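Long-range contacts in putative glucarate dehydratase (Pseudomonas fluorescens, PDB 4IT1), which probably catalyses the magnesium-dependent dehydration of D-glucarate to 5-dehydro-4-deoxy-D-glucarate, as a member of the enolase superfamily: residues I33-P38 with P49-S54; L40-G45 with R424-V429; F171-Q176 with D185-A190; S345-S350 with D378-K383. All blocks are in the same frame, centred on the assembly; numbering follows the deposited sequence.

Contact 1. Residues I33-P38 with P49-S54; sequences IAFRDP and PFALRS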
loop_
_atom_site.group_PDB
_atom_site.type_symbol
_atom_site.label_atom_id
_atom_site.label_comp_id
_atom_site.label_asym_id
_atom_site.label_seq_id
_atom_site.Cartn_x
_atom_site.Cartn_y
_atom_site.Cartn_z
ATOM N N ILE A 33 -3.283 -31.169 -5.350
ATOM C CA ILE A 33 -2.129 -31.998 -5.750
ATOM C C ILE A 33 -1.246 -32.411 -4.570
ATOM O O ILE A 33 -1.303 -31.813 -3.491
ATOM C CB ILE A 33 -1.212 -31.289 -6.787
ATOM C CG1 ILE A 33 -0.684 -29.958 -6.238
ATOM C CG2 ILE A 33 -1.922 -31.084 -8.123
ATOM C CD1 ILE A 33 0.767 -29.702 -6.570
ATOM N N ALA A 34 -0.406 -33.416 -4.785
ATOM C CA ALA A 34 0.563 -33.807 -3.768
ATOM C C ALA A 34 1.899 -34.153 -4.391
ATOM O O ALA A 34 1.956 -34.727 -5.477
ATOM C CB ALA A 34 0.044 -34.975 -2.942
ATOM N N PHE A 35 2.972 -33.812 -3.690
ATOM C CA PHE A 35 4.309 -34.075 -4.193
ATOM C C PHE A 35 5.184 -34.673 -3.114
ATOM O O PHE A 35 4.989 -34.405 -1.924
ATOM C CB PHE A 35 4.947 -32.804 -4.778
ATOM C CG PHE A 35 4.690 -31.555 -3.972
ATOM C CD1 PHE A 35 5.441 -31.273 -2.830
ATOM C CD2 PHE A 35 3.707 -30.649 -4.368
ATOM C CE1 PHE A 35 5.208 -30.119 -2.093
ATOM C CE2 PHE A 35 3.471 -29.495 -3.638
ATOM C CZ PHE A 35 4.225 -29.230 -2.499
ATOM N N ARG A 36 6.137 -35.496 -3.532
ATOM C CA ARG A 36 7.056 -36.134 -2.597
ATOM C C ARG A 36 7.747 -35.072 -1.748
ATOM O O ARG A 36 8.195 -34.036 -2.258
ATOM C CB ARG A 36 8.078 -37.022 -3.322
ATOM C CG ARG A 36 7.453 -37.984 -4.330
ATOM C CD ARG A 36 8.295 -39.231 -4.588
ATOM N NE ARG A 36 9.655 -38.973 -5.070
ATOM C CZ ARG A 36 9.966 -38.518 -6.283
ATOM N NH1 ARG A 36 9.017 -38.225 -7.166
ATOM N NH2 ARG A 36 11.240 -38.338 -6.611
ATOM N N ASP A 37 7.782 -35.319 -0.445
ATOM C CA ASP A 37 8.424 -34.419 0.481
ATOM C C ASP A 37 9.416 -35.247 1.280
ATOM O O ASP A 37 9.069 -36.310 1.791
ATOM C CB ASP A 37 7.381 -33.780 1.403
ATOM C CG ASP A 37 7.602 -32.285 1.611
ATOM O OD1 ASP A 37 8.274 -31.643 0.771
ATOM O OD2 ASP A 37 7.083 -31.742 2.611
ATOM N N PRO A 38 10.659 -34.769 1.393
ATOM C CA PRO A 38 11.655 -35.475 2.192
ATOM C C PRO A 38 11.286 -35.548 3.683
ATOM O O PRO A 38 10.442 -34.769 4.152
ATOM C CB PRO A 38 12.931 -34.634 2.009
ATOM C CG PRO A 38 12.628 -33.633 0.946
ATOM C CD PRO A 38 11.146 -33.465 0.912
ATOM N N PRO A 49 5.717 -38.029 4.053
ATOM C CA PRO A 49 6.280 -38.335 2.731
ATOM C C PRO A 49 5.590 -37.589 1.586
ATOM O O PRO A 49 6.123 -37.554 0.474
ATOM C CB PRO A 49 6.077 -39.849 2.598
ATOM C CG PRO A 49 4.996 -40.180 3.574
ATOM C CD PRO A 49 5.213 -39.241 4.720
ATOM N N PHE A 50 4.426 -36.994 1.858
ATOM C CA PHE A 50 3.767 -36.128 0.877
ATOM C C PHE A 50 3.376 -34.788 1.477
ATOM O O PHE A 50 3.265 -34.650 2.695
ATOM C CB PHE A 50 2.569 -36.824 0.224
ATOM C CG PHE A 50 2.936 -38.108 -0.462
ATOM C CD1 PHE A 50 3.391 -38.103 -1.779
ATOM C CD2 PHE A 50 2.868 -39.322 0.220
ATOM C CE1 PHE A 50 3.751 -39.288 -2.408
ATOM C CE2 PHE A 50 3.227 -40.510 -0.405
ATOM C CZ PHE A 50 3.669 -40.493 -1.722
ATOM N N ALA A 51 3.198 -33.802 0.601
ATOM C CA ALA A 51 2.780 -32.464 0.989
ATOM C C ALA A 51 1.764 -31.957 -0.027
ATOM O O ALA A 51 1.870 -32.252 -1.218
ATOM C CB ALA A 51 3.983 -31.534 1.081
ATOM N N LEU A 52 0.780 -31.201 0.449
ATOM C CA LEU A 52 -0.366 -30.799 -0.364
ATOM C C LEU A 52 -0.260 -29.363 -0.875
ATOM O O LEU A 52 0.552 -28.573 -0.381
ATOM C CB LEU A 52 -1.662 -30.968 0.436
ATOM C CG LEU A 52 -1.802 -32.229 1.305
ATOM C CD1 LEU A 52 -3.083 -32.186 2.134
ATOM C CD2 LEU A 52 -1.732 -33.495 0.459
ATOM N N ARG A 53 -1.095 -29.038 -1.862
ATOM C CA ARG A 53 -1.070 -27.749 -2.543
ATOM C C ARG A 53 -2.268 -27.696 -3.468
ATOM O O ARG A 53 -2.777 -28.736 -3.870
ATOM C CB ARG A 53 0.219 -27.602 -3.368
ATOM C CG ARG A 53 0.684 -26.169 -3.586
ATOM C CD ARG A 53 1.488 -25.646 -2.399
ATOM N NE ARG A 53 1.691 -24.200 -2.489
ATOM C CZ ARG A 53 2.082 -23.425 -1.481
ATOM N NH1 ARG A 53 2.316 -23.943 -0.283
ATOM N NH2 ARG A 53 2.232 -22.122 -1.675
ATOM N N SER A 54 -2.726 -26.495 -3.797
ATOM C CA SER A 54 -3.810 -26.336 -4.758
ATOM C C SER A 54 -3.409 -25.394 -5.893
ATOM O O SER A 54 -2.735 -24.383 -5.667
ATOM C CB SER A 54 -5.073 -25.832 -4.073
ATOM O OG SER A 54 -4.868 -24.533 -3.555
#
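A beta hairpin of the N-terminal capping domain of the enolase fold brings strand 25-36 against strand 50-60, with I33 facing R53 and F35 facing A51 as antiparallel hydrogen-bonded pairs. In the F35-A51 pair, F35 N donates to A51 O at 3.1 Å; A51 N returns the bond to F35 O at 3.2 Å. Past the last pair, D37 N reaches P49 O at 2.9 Å. CG of F35 stands between its backbone N and carbonyl carbon (chi1 41°), which lays the ring back over the strand pair, and A51 O lies 3.8 Å above the plane of the F35 ring, over its centre. The same ring touches the A51 methyl through CE1 (3.7 Å) and R53 CB through CE2 (3.8 Å). I33 CD1 comes in at the ring's edge. On the reverse face, A34 CB meets L52 CD2 at 4.1 Å, and helix 408-421 packs against this side. Backbone bonds thus fix the hairpin's register, while the charged side chains bond outside the strand pair: R53 in a salt bridge with E69, R36 in one with E379, and D37 through OD2 with H47.

Contact 2. Residues L40-G45 with R424-V429; sequences LLNASG and RQRDDV. With TLA (L(+)-tartaric acid), chain F.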
loop_
_atom_site.group_PDB
_atom_site.type_symbol
_atom_site.label_atom_id
_atom_site.label_comp_id
_atom_site.label_asym_id
_atom_site.label_seq_id
_atom_site.Cartn_x
_atom_site.Cartn_y
_atom_site.Cartn_z
ATOM N N LEU A 40 11.939 -34.161 6.270
ATOM C CA LEU A 40 12.510 -32.934 6.838
ATOM C C LEU A 40 12.066 -32.707 8.288
ATOM O O LEU A 40 10.873 -32.682 8.585
ATOM C CB LEU A 40 12.162 -31.724 5.959
ATOM C CG LEU A 40 12.555 -31.841 4.475
ATOM C CD1 LEU A 40 12.046 -30.661 3.658
ATOM C CD2 LEU A 40 14.065 -32.015 4.314
ATOM N N LEU A 41 13.044 -32.555 9.176
ATOM C CA LEU A 41 12.807 -32.328 10.598
ATOM C C LEU A 41 12.607 -30.851 10.918
ATOM O O LEU A 41 13.286 -29.988 10.350
ATOM C CB LEU A 41 13.993 -32.842 11.411
ATOM C CG LEU A 41 14.206 -34.348 11.555
ATOM C CD1 LEU A 41 15.552 -34.615 12.212
ATOM C CD2 LEU A 41 13.084 -34.978 12.367
ATOM N N ASN A 42 11.677 -30.564 11.829
ATOM C CA ASN A 42 11.458 -29.200 12.318
ATOM C C ASN A 42 11.074 -29.162 13.804
ATOM O O ASN A 42 11.106 -30.189 14.482
ATOM C CB ASN A 42 10.427 -28.466 11.452
ATOM C CG ASN A 42 9.025 -29.030 11.597
ATOM O OD1 ASN A 42 8.626 -29.471 12.676
ATOM N ND2 ASN A 42 8.264 -29.001 10.513
ATOM N N ALA A 43 10.706 -27.979 14.295
ATOM C CA ALA A 43 10.354 -27.786 15.701
ATOM C C ALA A 43 9.190 -28.684 16.146
ATOM O O ALA A 43 9.283 -29.347 17.174
ATOM C CB ALA A 43 10.028 -26.322 15.962
ATOM N N SER A 44 8.129 -28.700 15.340
ATOM C CA SER A 44 6.902 -29.450 15.586
ATOM C C SER A 44 7.044 -30.972 15.453
ATOM O O SER A 44 6.358 -31.732 16.144
ATOM C CB SER A 44 5.818 -28.967 14.620
ATOM O OG SER A 44 5.449 -27.632 14.910
ATOM N N GLY A 45 7.915 -31.412 14.551
ATOM C CA GLY A 45 8.155 -32.837 14.355
ATOM C C GLY A 45 8.907 -33.146 13.076
ATOM O O GLY A 45 10.109 -32.881 12.980
ATOM N N ARG A 424 -4.943 -35.368 3.942
ATOM C CA ARG A 424 -5.894 -34.291 3.631
ATOM C C ARG A 424 -5.619 -33.008 4.427
ATOM O O ARG A 424 -6.146 -31.933 4.101
ATOM C CB ARG A 424 -7.342 -34.761 3.826
ATOM C CG ARG A 424 -7.804 -35.829 2.838
ATOM C CD ARG A 424 -7.724 -35.348 1.393
ATOM N NE ARG A 424 -8.000 -36.414 0.427
ATOM C CZ ARG A 424 -7.105 -37.296 -0.018
ATOM N NH1 ARG A 424 -5.846 -37.272 0.411
ATOM N NH2 ARG A 424 -7.475 -38.217 -0.894
ATOM N N GLN A 425 -4.797 -33.144 5.469
ATOM C CA GLN A 425 -4.304 -32.028 6.272
ATOM C C GLN A 425 -2.925 -32.379 6.798
ATOM O O GLN A 425 -2.719 -33.475 7.303
ATOM C CB GLN A 425 -5.227 -31.755 7.449
ATOM C CG GLN A 425 -6.331 -30.758 7.148
ATOM C CD GLN A 425 -6.861 -30.090 8.406
ATOM O OE1 GLN A 425 -7.942 -30.430 8.898
ATOM N NE2 GLN A 425 -6.091 -29.139 8.940
ATOM N N ARG A 426 -1.982 -31.453 6.678
ATOM C CA ARG A 426 -0.615 -31.685 7.154
ATOM C C ARG A 426 -0.576 -31.867 8.674
ATOM O O ARG A 426 -1.285 -31.170 9.397
ATOM C CB ARG A 426 0.277 -30.515 6.742
ATOM C CG ARG A 426 1.663 -30.514 7.358
ATOM C CD ARG A 426 2.360 -29.222 6.974
ATOM N NE ARG A 426 3.703 -29.117 7.526
ATOM C CZ ARG A 426 4.480 -28.052 7.375
ATOM N NH1 ARG A 426 4.036 -26.997 6.699
ATOM N NH2 ARG A 426 5.694 -28.037 7.904
ATOM N N ASP A 427 0.261 -32.800 9.137
ATOM C CA ASP A 427 0.452 -33.056 10.557
ATOM C C ASP A 427 1.836 -33.573 10.887
ATOM O O ASP A 427 2.042 -34.782 11.048
ATOM C CB ASP A 427 -0.589 -34.041 11.088
ATOM C CG ASP A 427 -0.800 -33.915 12.605
ATOM O OD1 ASP A 427 0.163 -33.580 13.343
ATOM O OD2 ASP A 427 -1.939 -34.157 13.055
ATOM N N ASP A 428 2.782 -32.655 11.033
ATOM C CA ASP A 428 4.141 -33.031 11.395
ATOM C C ASP A 428 4.186 -33.697 12.776
ATOM O O ASP A 428 5.101 -34.478 13.075
ATOM C CB ASP A 428 5.071 -31.814 11.366
ATOM C CG ASP A 428 5.114 -31.122 10.008
ATOM O OD1 ASP A 428 4.180 -31.296 9.186
ATOM O OD2 ASP A 428 6.089 -30.369 9.776
ATOM N N VAL A 429 3.198 -33.377 13.614
ATOM C CA VAL A 429 3.157 -33.880 14.985
ATOM C C VAL A 429 2.738 -35.351 15.008
ATOM O O VAL A 429 3.439 -36.178 15.594
ATOM C CB VAL A 429 2.232 -33.045 15.906
ATOM C CG1 VAL A 429 2.368 -33.509 17.349
ATOM C CG2 VAL A 429 2.546 -31.561 15.800
HETATM O O1 TLA F . 8.006 -22.329 8.478
HETATM O O11 TLA F . 6.901 -23.392 9.997
HETATM C C1 TLA F . 7.470 -23.348 8.902
HETATM C C2 TLA F . 7.533 -24.570 8.069
HETATM O O2 TLA F . 6.568 -25.459 8.557
HETATM C C3 TLA F . 8.882 -25.205 8.272
HETATM O O3 TLA F . 9.077 -25.384 9.660
HETATM C C4 TLA F . 8.862 -26.549 7.645
HETATM O O4 TLA F . 8.326 -26.661 6.547
HETATM O O41 TLA F . 9.328 -27.486 8.272
#
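The backbones of loop 40-45 and segment 424-429 come closest at G45 and D428, whose CA atoms are 5.0 Å apart, and the contact between them is made largely by side chains. N42 ND2 donates to D428 OD2 at 2.7 Å, nearly along the C-O axis of the carboxylate, with the amide and carboxylate planes only 14° apart. R426, its chain extended from CG to NE, grips the same carboxylate side-on: NE holds OD1 of D428 at 2.8 Å and NH2 holds OD2 of D428 at 3.0 Å, both on the syn side. OD2 thus accepts from two residues. A bound tartrate, probably from the crystallisation liquor, takes a bond from N42 ND2 to its O41 (2.9 Å) and one from R426 NH2 to its O2 (2.8 Å), so D428 acts as a second-shell residue behind two ligand-binding groups. An alanine in place of D428 would probably leave the R426 guanidinium without its paired charge and both it and the N42 amide freer to turn. N42 OD1 meanwhile accepts from G45 N at 2.8 Å, an Asx motif that folds the loop back. Beside it, V429 CG2 rests on S44 O at 3.8 Å. The loop joins strands 25-36 and 50-60 and lies near the predicted proton acceptor K215, while D428 and V429 start helix 428-433, with D427 as its N-cap.

Contact 3. Residues F171-Q176 with D185-A190; sequences FFKYAQ and DNWGEA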
loop_
_atom_site.group_PDB
_atom_site.type_symbol
_atom_site.label_atom_id
_atom_site.label_comp_id
_atom_site.label_asym_id
_atom_site.label_seq_id
_atom_site.Cartn_x
_atom_site.Cartn_y
_atom_site.Cartn_z
ATOM N N PHE A 171 17.941 -28.072 6.098
ATOM C CA PHE A 171 17.177 -28.832 7.081
ATOM C C PHE A 171 17.994 -29.993 7.610
ATOM O O PHE A 171 18.781 -30.591 6.875
ATOM C CB PHE A 171 15.936 -29.434 6.432
ATOM C CG PHE A 171 14.855 -28.445 6.153
ATOM C CD1 PHE A 171 14.871 -27.684 4.990
ATOM C CD2 PHE A 171 13.794 -28.290 7.043
ATOM C CE1 PHE A 171 13.858 -26.775 4.721
ATOM C CE2 PHE A 171 12.776 -27.385 6.779
ATOM C CZ PHE A 171 12.808 -26.622 5.617
ATOM N N PHE A 172 17.795 -30.324 8.879
ATOM C CA PHE A 172 18.147 -31.649 9.352
ATOM C C PHE A 172 17.085 -32.607 8.812
ATOM O O PHE A 172 15.925 -32.221 8.626
ATOM C CB PHE A 172 18.224 -31.691 10.870
ATOM C CG PHE A 172 19.279 -30.787 11.439
ATOM C CD1 PHE A 172 20.606 -31.199 11.503
ATOM C CD2 PHE A 172 18.954 -29.515 11.899
ATOM C CE1 PHE A 172 21.592 -30.365 12.025
ATOM C CE2 PHE A 172 19.932 -28.679 12.427
ATOM C CZ PHE A 172 21.254 -29.103 12.489
ATOM N N LYS A 173 17.498 -33.834 8.502
ATOM C CA LYS A 173 16.583 -34.838 7.969
ATOM C C LYS A 173 17.056 -36.243 8.316
ATOM O O LYS A 173 18.239 -36.451 8.605
ATOM C CB LYS A 173 16.393 -34.675 6.446
ATOM C CG LYS A 173 17.611 -35.027 5.584
ATOM C CD LYS A 173 17.410 -34.658 4.115
ATOM C CE LYS A 173 16.443 -35.592 3.393
ATOM N NZ LYS A 173 16.932 -37.002 3.334
ATOM N N TYR A 174 16.119 -37.192 8.316
ATOM C CA TYR A 174 16.454 -38.614 8.388
ATOM C C TYR A 174 16.774 -39.094 6.977
ATOM O O TYR A 174 16.395 -38.444 5.995
ATOM C CB TYR A 174 15.295 -39.445 8.969
ATOM C CG TYR A 174 14.997 -39.213 10.441
ATOM C CD1 TYR A 174 16.025 -39.029 11.371
ATOM C CD2 TYR A 174 13.683 -39.214 10.909
ATOM C CE1 TYR A 174 15.747 -38.825 12.716
ATOM C CE2 TYR A 174 13.395 -39.015 12.255
ATOM C CZ TYR A 174 14.430 -38.820 13.154
ATOM O OH TYR A 174 14.155 -38.619 14.489
ATOM N N ALA A 175 17.456 -40.232 6.877
ATOM C CA ALA A 175 17.792 -40.823 5.586
ATOM C C ALA A 175 16.535 -41.173 4.786
ATOM O O ALA A 175 16.495 -41.004 3.569
ATOM C CB ALA A 175 18.665 -42.054 5.781
ATOM N N GLN A 176 15.502 -41.639 5.483
ATOM C CA GLN A 176 14.276 -42.092 4.831
ATOM C C GLN A 176 13.050 -41.950 5.727
ATOM O O GLN A 176 13.156 -41.978 6.959
ATOM C CB GLN A 176 14.414 -43.558 4.399
ATOM C CG GLN A 176 14.857 -44.492 5.518
ATOM C CD GLN A 176 14.687 -45.961 5.176
ATOM O OE1 GLN A 176 15.658 -46.717 5.164
ATOM N NE2 GLN A 176 13.449 -46.375 4.906
ATOM N N ASP A 185 14.874 -40.475 -0.960
ATOM C CA ASP A 185 15.444 -39.330 -1.681
ATOM C C ASP A 185 16.966 -39.458 -1.773
ATOM O O ASP A 185 17.581 -40.177 -0.982
ATOM C CB ASP A 185 15.044 -38.007 -0.998
ATOM C CG ASP A 185 15.681 -37.834 0.387
ATOM O OD1 ASP A 185 16.913 -37.660 0.474
ATOM O OD2 ASP A 185 14.948 -37.857 1.397
ATOM N N ASN A 186 17.570 -38.754 -2.728
ATOM C CA ASN A 186 19.022 -38.832 -2.947
ATOM C C ASN A 186 19.896 -38.049 -1.948
ATOM O O ASN A 186 21.126 -38.212 -1.940
ATOM C CB ASN A 186 19.374 -38.453 -4.396
ATOM C CG ASN A 186 18.472 -37.364 -4.959
ATOM O OD1 ASN A 186 18.011 -36.478 -4.237
ATOM N ND2 ASN A 186 18.214 -37.430 -6.260
ATOM N N TRP A 187 19.259 -37.224 -1.108
ATOM C CA TRP A 187 19.960 -36.347 -0.148
ATOM C C TRP A 187 20.699 -37.092 0.972
ATOM O O TRP A 187 21.728 -36.621 1.462
ATOM C CB TRP A 187 18.992 -35.329 0.488
ATOM C CG TRP A 187 18.337 -34.369 -0.474
ATOM C CD1 TRP A 187 17.161 -34.552 -1.148
ATOM C CD2 TRP A 187 18.820 -33.075 -0.855
ATOM N NE1 TRP A 187 16.887 -33.458 -1.935
ATOM C CE2 TRP A 187 17.888 -32.534 -1.769
ATOM C CE3 TRP A 187 19.961 -32.324 -0.523
ATOM C CZ2 TRP A 187 18.059 -31.275 -2.355
ATOM C CZ3 TRP A 187 20.125 -31.072 -1.097
ATOM C CH2 TRP A 187 19.178 -30.561 -2.007
ATOM N N GLY A 188 20.171 -38.239 1.390
ATOM C CA GLY A 188 20.725 -38.950 2.547
ATOM C C GLY A 188 20.361 -38.243 3.844
ATOM O O GLY A 188 19.598 -37.272 3.839
ATOM N N GLU A 189 20.905 -38.722 4.959
ATOM C CA GLU A 189 20.583 -38.145 6.255
ATOM C C GLU A 189 21.436 -36.915 6.553
ATOM O O GLU A 189 22.517 -36.735 5.984
ATOM C CB GLU A 189 20.677 -39.187 7.379
ATOM C CG GLU A 189 22.074 -39.468 7.911
ATOM C CD GLU A 189 22.068 -40.246 9.218
ATOM O OE1 GLU A 189 21.070 -40.946 9.502
ATOM O OE2 GLU A 189 23.067 -40.164 9.964
ATOM N N ALA A 190 20.928 -36.070 7.444
ATOM C CA ALA A 190 21.612 -34.854 7.847
ATOM C C ALA A 190 21.331 -34.582 9.319
ATOM O O ALA A 190 20.308 -33.996 9.672
ATOM C CB ALA A 190 21.172 -33.683 6.975
#
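Charge and hydrogen bonding centre on the ammonium of K173, which forms a salt bridge with D185 and meets both its oxygens, OD1 and OD2, on their syn lone pairs, each 2.9 Å from NZ. The same NZ reaches G188 O at 2.7 Å, from above that carbonyl's plane, and Y174 O at 3.1 Å, so two carbonyls and a carboxylate hold the buried lysine's end. Bends at chi3 (-73°) and chi4 (-63°) curl the lysine chain back to this spot. The backbone adds a single antiparallel bridge: K173 N donates to A190 O, and A190 N to K173 O, both at 3.0 Å. Both segments belong to the long loop between strand 163-170 and helix 193-207, the first beta-to-alpha connection of the barrel domain, and the bridge pins the loop's two ends together. Van der Waals contacts are lighter. The K173 and W187 side chains cross at about a right angle, K173 CE to W187 CB 3.9 Å, and the A175 and E189 CB atoms meet at 3.8 Å. The F172 ring turns its edge to A190 O, then packs against helices 193-207 and 221-234. W187 carries its ring away to R202, in a cation-pi contact, and to W374, while F171 lies beside the tartrate and K215.

Contact 4. Residues S345-S350 with D378-K383; sequences SHLGIS and DEEVIK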
loop_
_atom_site.group_PDB
_atom_site.type_symbol
_atom_site.label_atom_id
_atom_site.label_comp_id
_atom_site.label_asym_id
_atom_site.label_seq_id
_atom_site.Cartn_x
_atom_site.Cartn_y
_atom_site.Cartn_z
ATOM N N SER A 345 7.078 -25.047 1.026
ATOM C CA SER A 345 6.399 -26.175 0.359
ATOM C C SER A 345 5.536 -25.728 -0.818
ATOM O O SER A 345 4.307 -25.841 -0.796
ATOM C CB SER A 345 5.583 -27.006 1.359
ATOM O OG SER A 345 6.438 -27.834 2.131
ATOM N N HIS A 346 6.207 -25.215 -1.846
ATOM C CA HIS A 346 5.544 -24.555 -2.962
ATOM C C HIS A 346 6.148 -24.993 -4.294
ATOM O O HIS A 346 7.223 -25.604 -4.341
ATOM C CB HIS A 346 5.686 -23.038 -2.819
ATOM C CG HIS A 346 7.104 -22.567 -2.909
ATOM N ND1 HIS A 346 7.641 -22.049 -4.067
ATOM C CD2 HIS A 346 8.107 -22.580 -2.000
ATOM C CE1 HIS A 346 8.908 -21.744 -3.860
ATOM N NE2 HIS A 346 9.218 -22.058 -2.615
ATOM N N LEU A 347 5.451 -24.662 -5.374
ATOM C CA LEU A 347 5.953 -24.910 -6.713
ATOM C C LEU A 347 6.291 -23.605 -7.431
ATOM O O LEU A 347 6.232 -22.517 -6.841
ATOM C CB LEU A 347 4.953 -25.745 -7.519
ATOM C CG LEU A 347 4.643 -27.151 -6.986
ATOM C CD1 LEU A 347 3.581 -27.809 -7.851
ATOM C CD2 LEU A 347 5.879 -28.040 -6.891
ATOM N N GLY A 348 6.640 -23.736 -8.708
ATOM C CA GLY A 348 7.111 -22.630 -9.528
ATOM C C GLY A 348 6.196 -21.428 -9.615
ATOM O O GLY A 348 6.681 -20.294 -9.685
ATOM N N ILE A 349 4.883 -21.671 -9.624
ATOM C CA ILE A 349 3.896 -20.592 -9.670
ATOM C C ILE A 349 4.100 -19.639 -8.485
ATOM O O ILE A 349 4.297 -18.430 -8.668
ATOM C CB ILE A 349 2.440 -21.117 -9.683
ATOM C CG1 ILE A 349 2.195 -22.014 -10.904
ATOM C CG2 ILE A 349 1.453 -19.954 -9.641
ATOM C CD1 ILE A 349 0.789 -22.574 -11.010
ATOM N N SER A 350 4.071 -20.192 -7.277
ATOM C CA SER A 350 4.326 -19.410 -6.073
ATOM C C SER A 350 5.660 -18.677 -6.174
ATOM O O SER A 350 5.743 -17.478 -5.885
ATOM C CB SER A 350 4.296 -20.303 -4.825
ATOM O OG SER A 350 2.964 -20.630 -4.472
ATOM N N ASP A 378 11.053 -34.210 -11.110
ATOM C CA ASP A 378 9.967 -34.672 -11.986
ATOM C C ASP A 378 8.566 -34.186 -11.600
ATOM O O ASP A 378 7.587 -34.510 -12.280
ATOM C CB ASP A 378 9.984 -36.205 -12.086
ATOM C CG ASP A 378 9.919 -36.886 -10.729
ATOM O OD1 ASP A 378 10.857 -36.703 -9.915
ATOM O OD2 ASP A 378 8.932 -37.615 -10.486
ATOM N N GLU A 379 8.468 -33.406 -10.527
ATOM C CA GLU A 379 7.161 -33.096 -9.943
ATOM C C GLU A 379 6.800 -31.614 -9.928
ATOM O O GLU A 379 6.639 -31.008 -8.866
ATOM C CB GLU A 379 7.023 -33.732 -8.553
ATOM C CG GLU A 379 6.885 -35.251 -8.603
ATOM C CD GLU A 379 6.593 -35.888 -7.257
ATOM O OE1 GLU A 379 6.835 -35.242 -6.215
ATOM O OE2 GLU A 379 6.130 -37.048 -7.243
ATOM N N GLU A 380 6.667 -31.050 -11.127
ATOM C CA GLU A 380 6.163 -29.692 -11.328
ATOM C C GLU A 380 4.878 -29.735 -12.146
ATOM O O GLU A 380 4.580 -30.749 -12.772
ATOM C CB GLU A 380 7.206 -28.836 -12.053
ATOM C CG GLU A 380 7.991 -27.888 -11.159
ATOM C CD GLU A 380 7.198 -26.655 -10.731
ATOM O OE1 GLU A 380 7.704 -25.906 -9.870
ATOM O OE2 GLU A 380 6.077 -26.422 -11.244
ATOM N N VAL A 381 4.120 -28.643 -12.142
ATOM C CA VAL A 381 2.907 -28.552 -12.963
ATOM C C VAL A 381 3.063 -27.567 -14.126
ATOM O O VAL A 381 2.073 -27.146 -14.743
ATOM C CB VAL A 381 1.657 -28.182 -12.132
ATOM C CG1 VAL A 381 1.338 -29.284 -11.132
ATOM C CG2 VAL A 381 1.838 -26.837 -11.438
ATOM N N ILE A 382 4.310 -27.203 -14.418
ATOM C CA ILE A 382 4.601 -26.257 -15.498
ATOM C C ILE A 382 5.469 -26.876 -16.594
ATOM O O ILE A 382 6.307 -27.747 -16.323
ATOM C CB ILE A 382 5.243 -24.945 -14.976
ATOM C CG1 ILE A 382 6.484 -25.243 -14.128
ATOM C CG2 ILE A 382 4.223 -24.119 -14.200
ATOM C CD1 ILE A 382 7.317 -24.029 -13.795
ATOM N N LYS A 383 5.253 -26.423 -17.829
ATOM C CA LYS A 383 6.084 -26.820 -18.964
ATOM C C LYS A 383 7.539 -26.433 -18.712
ATOM O O LYS A 383 7.821 -25.330 -18.238
ATOM C CB LYS A 383 5.579 -26.174 -20.256
ATOM C CG LYS A 383 4.284 -26.766 -20.785
ATOM C CD LYS A 383 4.089 -26.432 -22.256
ATOM C CE LYS A 383 2.834 -27.085 -22.810
ATOM N NZ LYS A 383 1.599 -26.573 -22.152
#
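E380 OE1 is gripped by two groups: G348 N donates to it at 2.7 Å, on the syn lone pair of the carboxylate, and the hydroxyl of Y372 bonds to it from outside the two segments. G348 opens helix 348-360, which follows barrel strand 338-341 in the C-terminal domain of the enolase fold, and L347 is its N-cap residue. A carboxylate here sits at the positive end of the helix, which would be expected to favour its charged form. OE2 of E380 accepts from V381 N within its own segment at 3.1 Å, so the carboxylate is tied through both oxygens; a bend at chi2 (-76°) turns it toward the helix start. A glutamine in place of E380 would probably weaken this tie, since the negative charge facing the helix end would be lost and its amide nitrogen could not accept as a carboxylate oxygen does. Around the polar centre lie mostly aliphatic side chains. The L347 side chain slides past E380 in the opposite direction, its CB 3.6 Å from E380 OE1, and makes an apolar contact with V381, crossing it at about a right angle, L347 CD1 to V381 CG2 at 4.1 Å. L347 also packs on I33, and V381 on I55, where the hairpin sheet closes over. Farther into the helix, I349 CG1 lies 4.4 Å from I382 CG2, while the other branch of L347 ends with CD2 at 3.6 Å from E379 O.

Contacts 1 and 4 lie with centres about 11 Å apart where the N-terminal domain's antiparallel sheet meets the barrel domain: R36 forms a salt bridge with E379, and R53 reaches S350. Contact 2 crosses contact 1 along the chain, its first segment lying in the hairpin's connecting loop and its second near the C-terminus; their centres are about 12 Å apart and L52 packs on R424. Contact 3 falls within the long span that contact 2 closes, centres about 15 Å apart, and L41 bonds to F172. Contact 4, farther along, sits about 22 Å from contact 3. These touches between contacts join the N-terminal domain to the barrel, and contact 2 brings in the C-terminal tail beside the tartrate.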